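Local coordinates for protein alcohol oxidase (Myceliophthora thermophila, PDB 6F74) that is a VAO-type flavoprotein that binds FAD and probably oxidises its substrates with molecular oxygen, at residues Y216-A226 against D414-E422. Numbering follows the deposited sequence.
Sequences YTVAQANNVIA and DYWSFYWAE
An aromatic cluster with two indole hydrogen bonds joins the end of helix 212-221 and strand 224-225, within the FAD binding domain, to helix 415-422, whose axis runs at 147° to that of 216-221, roughly antiparallel. W416 is the central wedge. With CG anti to its carbonyl carbon (chi1 -65°), its indole lies across the last turn of helix 212-221, and NE1 donates in the ring plane to V224 O at the start of the strand (2.8 Å). Q220 CB lies over the five-membered ring (4.1 Å from its centroid), and the outer edge of the six-membered ring, at CH2, meets the face of Y216 (3.5 Å to CD1). Y216 in turn points its own edge at the face of Y419, planes at 71°, making two successive T-shaped pairs; the hydroxyls of Y216 and Y419 both hydrogen-bond to G229 O, beside the FAD-binding G230. The extended Q220 side chain, its amide nearly parallel to the W416 ring, accepts from W420 NE1 at OE1 (3.2 Å). I225 CG2 sits over the centre of the Y415 ring, while one water links Y415 OH, Y216 OH and A226 O. D414, at the N-cap, accepts from W416 N and S417 N with its carboxylate. Strand 179-185 packs on V218 and V224, and strand 403-412 on S417, F418 and A421.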
loop_
_atom_site.group_PDB
_atom_site.type_symbol
_atom_site.label_atom_id
_atom_site.label_comp_id
_atom_site.label_asym_id
_atom_site.label_seq_id
_atom_site.Cartn_x
_atom_site.Cartn_y
_atom_site.Cartn_z
ATOM N N TYR A 216 7.214 15.597 -0.696
ATOM C CA TYR A 216 6.253 16.665 -0.457
ATOM C C TYR A 216 6.877 18.004 -0.046
ATOM O O TYR A 216 6.398 19.063 -0.424
ATOM C CB TYR A 216 5.261 16.205 0.623
ATOM C CG TYR A 216 4.206 15.187 0.197
ATOM C CD1 TYR A 216 3.944 14.878 -1.150
ATOM C CD2 TYR A 216 3.411 14.589 1.163
ATOM C CE1 TYR A 216 2.953 13.987 -1.509
ATOM C CE2 TYR A 216 2.413 13.697 0.817
ATOM C CZ TYR A 216 2.177 13.397 -0.506
ATOM O OH TYR A 216 1.154 12.528 -0.811
ATOM N N THR A 217 7.930 17.950 0.756
ATOM C CA THR A 217 8.645 19.167 1.174
ATOM C C THR A 217 9.209 19.953 -0.027
ATOM O O THR A 217 9.143 21.172 -0.072
ATOM C CB THR A 217 9.777 18.766 2.149
ATOM O OG1 THR A 217 9.187 18.211 3.322
ATOM C CG2 THR A 217 10.689 19.952 2.529
ATOM N N VAL A 218 9.749 19.234 -1.005
ATOM C CA VAL A 218 10.294 19.858 -2.224
ATOM C C VAL A 218 9.189 20.354 -3.153
ATOM O O VAL A 218 9.299 21.440 -3.746
ATOM C CB VAL A 218 11.263 18.899 -2.946
ATOM C CG1 VAL A 218 11.729 19.480 -4.277
ATOM C CG2 VAL A 218 12.477 18.638 -2.051
ATOM N N ALA A 219 8.131 19.568 -3.318
ATOM C CA ALA A 219 6.988 20.006 -4.135
ATOM C C ALA A 219 6.362 21.300 -3.578
ATOM O O ALA A 219 6.061 22.266 -4.329
ATOM C CB ALA A 219 5.952 18.908 -4.218
ATOM N N GLN A 220 6.225 21.336 -2.257
ATOM C CA GLN A 220 5.707 22.517 -1.568
ATOM C C GLN A 220 6.597 23.733 -1.732
ATOM O O GLN A 220 6.120 24.821 -2.027
ATOM C CB GLN A 220 5.465 22.205 -0.100
ATOM C CG GLN A 220 4.811 23.338 0.683
ATOM C CD GLN A 220 4.030 22.857 1.915
ATOM O OE1 GLN A 220 3.802 21.651 2.122
ATOM N NE2 GLN A 220 3.583 23.817 2.736
ATOM N N ALA A 221 7.903 23.541 -1.602
ATOM C CA ALA A 221 8.858 24.643 -1.807
ATOM C C ALA A 221 8.785 25.203 -3.220
ATOM O O ALA A 221 9.110 26.344 -3.432
ATOM C CB ALA A 221 10.275 24.164 -1.505
ATOM N N ASN A 222 8.351 24.387 -4.176
ATOM C CA ASN A 222 8.271 24.790 -5.571
ATOM C C ASN A 222 6.854 25.038 -6.072
ATOM O O ASN A 222 6.638 25.130 -7.290
ATOM C CB ASN A 222 9.006 23.734 -6.401
ATOM C CG ASN A 222 10.501 23.759 -6.140
ATOM O OD1 ASN A 222 11.196 24.669 -6.596
ATOM N ND2 ASN A 222 10.992 22.792 -5.379
ATOM N N ASN A 223 5.898 25.184 -5.141
ATOM C CA ASN A 223 4.506 25.472 -5.481
ATOM C C ASN A 223 3.917 24.497 -6.523
ATOM O O ASN A 223 3.245 24.910 -7.463
ATOM C CB ASN A 223 4.389 26.933 -5.958
ATOM C CG ASN A 223 2.952 27.467 -5.928
ATOM O OD1 ASN A 223 2.124 27.032 -5.135
ATOM N ND2 ASN A 223 2.665 28.434 -6.808
ATOM N N VAL A 224 4.203 23.205 -6.385
ATOM C CA VAL A 224 3.599 22.214 -7.277
ATOM C C VAL A 224 2.958 21.097 -6.466
ATOM O O VAL A 224 3.167 20.971 -5.258
ATOM C CB VAL A 224 4.594 21.650 -8.309
ATOM C CG1 VAL A 224 5.126 22.769 -9.213
ATOM C CG2 VAL A 224 5.732 20.910 -7.611
ATOM N N ILE A 225 2.184 20.284 -7.163
ATOM C CA ILE A 225 1.467 19.163 -6.573
ATOM C C ILE A 225 2.163 17.872 -6.957
ATOM O O ILE A 225 2.247 17.536 -8.133
ATOM C CB ILE A 225 -0.001 19.127 -7.027
ATOM C CG1 ILE A 225 -0.714 20.411 -6.577
ATOM C CG2 ILE A 225 -0.722 17.905 -6.442
ATOM C CD1 ILE A 225 -2.139 20.543 -7.050
ATOM N N ALA A 226 2.668 17.173 -5.951
ATOM C CA ALA A 226 3.198 15.839 -6.088
ATOM C C ALA A 226 2.071 14.912 -5.657
ATOM O O ALA A 226 1.487 15.073 -4.582
ATOM C CB ALA A 226 4.406 15.643 -5.174
ATOM N N ASP A 414 -4.921 26.629 -1.390
ATOM C CA ASP A 414 -3.988 25.855 -2.241
ATOM C C ASP A 414 -4.037 24.390 -1.888
ATOM O O ASP A 414 -4.728 23.989 -0.941
ATOM C CB ASP A 414 -2.518 26.397 -2.180
ATOM C CG ASP A 414 -1.678 25.747 -1.084
ATOM O OD1 ASP A 414 -2.024 25.908 0.097
ATOM O OD2 ASP A 414 -0.667 25.080 -1.398
ATOM N N TYR A 415 -3.323 23.573 -2.646
ATOM C CA TYR A 415 -3.319 22.156 -2.399
ATOM C C TYR A 415 -2.735 21.782 -1.019
ATOM O O TYR A 415 -3.262 20.910 -0.312
ATOM C CB TYR A 415 -2.539 21.428 -3.497
ATOM C CG TYR A 415 -2.548 19.941 -3.286
ATOM C CD1 TYR A 415 -3.702 19.200 -3.558
ATOM C CD2 TYR A 415 -1.437 19.274 -2.783
ATOM C CE1 TYR A 415 -3.739 17.834 -3.385
ATOM C CE2 TYR A 415 -1.459 17.902 -2.576
ATOM C CZ TYR A 415 -2.619 17.182 -2.873
ATOM O OH TYR A 415 -2.672 15.824 -2.698
ATOM N N TRP A 416 -1.620 22.407 -0.659
ATOM C CA TRP A 416 -0.866 21.955 0.500
ATOM C C TRP A 416 -1.484 22.285 1.831
ATOM O O TRP A 416 -1.406 21.447 2.737
ATOM C CB TRP A 416 0.573 22.427 0.443
ATOM C CG TRP A 416 1.266 21.788 -0.705
ATOM C CD1 TRP A 416 1.661 22.398 -1.857
ATOM C CD2 TRP A 416 1.568 20.407 -0.852
ATOM N NE1 TRP A 416 2.205 21.474 -2.708
ATOM C CE2 TRP A 416 2.167 20.245 -2.110
ATOM C CE3 TRP A 416 1.379 19.278 -0.041
ATOM C CZ2 TRP A 416 2.585 19.007 -2.580
ATOM C CZ3 TRP A 416 1.795 18.046 -0.512
ATOM C CH2 TRP A 416 2.385 17.919 -1.772
ATOM N N SER A 417 -2.100 23.458 1.970
ATOM C CA SER A 417 -2.836 23.764 3.210
ATOM C C SER A 417 -4.013 22.777 3.352
ATOM O O SER A 417 -4.314 22.309 4.461
ATOM C CB SER A 417 -3.323 25.217 3.229
ATOM O OG SER A 417 -4.278 25.470 2.190
ATOM N N PHE A 418 -4.644 22.451 2.221
ATOM C CA PHE A 418 -5.691 21.438 2.160
ATOM C C PHE A 418 -5.139 20.074 2.569
ATOM O O PHE A 418 -5.750 19.371 3.382
ATOM C CB PHE A 418 -6.345 21.356 0.754
ATOM C CG PHE A 418 -6.784 19.962 0.385
ATOM C CD1 PHE A 418 -7.898 19.394 0.986
ATOM C CD2 PHE A 418 -6.037 19.186 -0.505
ATOM C CE1 PHE A 418 -8.274 18.075 0.696
ATOM C CE2 PHE A 418 -6.403 17.879 -0.797
ATOM C CZ PHE A 418 -7.526 17.321 -0.206
ATOM N N TYR A 419 -4.008 19.697 1.979
ATOM C CA TYR A 419 -3.474 18.359 2.143
ATOM C C TYR A 419 -3.229 18.090 3.609
ATOM O O TYR A 419 -3.639 17.059 4.145
ATOM C CB TYR A 419 -2.174 18.136 1.356
ATOM C CG TYR A 419 -1.610 16.760 1.588
ATOM C CD1 TYR A 419 -2.124 15.648 0.909
ATOM C CD2 TYR A 419 -0.655 16.543 2.557
ATOM C CE1 TYR A 419 -1.638 14.366 1.158
ATOM C CE2 TYR A 419 -0.165 15.274 2.818
ATOM C CZ TYR A 419 -0.661 14.186 2.116
ATOM O OH TYR A 419 -0.186 12.905 2.413
ATOM N N TRP A 420 -2.525 19.010 4.241
ATOM C CA TRP A 420 -2.112 18.809 5.626
ATOM C C TRP A 420 -3.269 18.909 6.617
ATOM O O TRP A 420 -3.218 18.296 7.688
ATOM C CB TRP A 420 -0.982 19.765 5.986
ATOM C CG TRP A 420 0.306 19.436 5.202
ATOM C CD1 TRP A 420 0.926 20.203 4.244
ATOM C CD2 TRP A 420 1.081 18.247 5.311
ATOM N NE1 TRP A 420 2.040 19.558 3.760
ATOM C CE2 TRP A 420 2.171 18.367 4.420
ATOM C CE3 TRP A 420 0.978 17.089 6.111
ATOM C CZ2 TRP A 420 3.141 17.372 4.288
ATOM C CZ3 TRP A 420 1.937 16.105 5.986
ATOM C CH2 TRP A 420 3.017 16.253 5.086
ATOM N N ALA A 421 -4.298 19.670 6.263
ATOM C CA ALA A 421 -5.480 19.796 7.094
ATOM C C ALA A 421 -6.377 18.559 7.007
ATOM O O ALA A 421 -6.862 18.113 8.002
ATOM C CB ALA A 421 -6.251 21.042 6.698
ATOM N N GLU A 422 -6.573 18.030 5.805
ATOM C CA GLU A 422 -7.552 16.984 5.541
ATOM C C GLU A 422 -6.958 15.600 5.340
ATOM O O GLU A 422 -7.683 14.603 5.358
ATOM C CB GLU A 422 -8.348 17.374 4.304
ATOM C CG GLU A 422 -9.035 18.737 4.430
ATOM C CD GLU A 422 -10.282 18.715 5.289
ATOM O OE1 GLU A 422 -10.760 17.607 5.686
ATOM O OE2 GLU A 422 -10.808 19.807 5.582
HETATM O O HOH W 1 -0.480 14.273 -2.808
#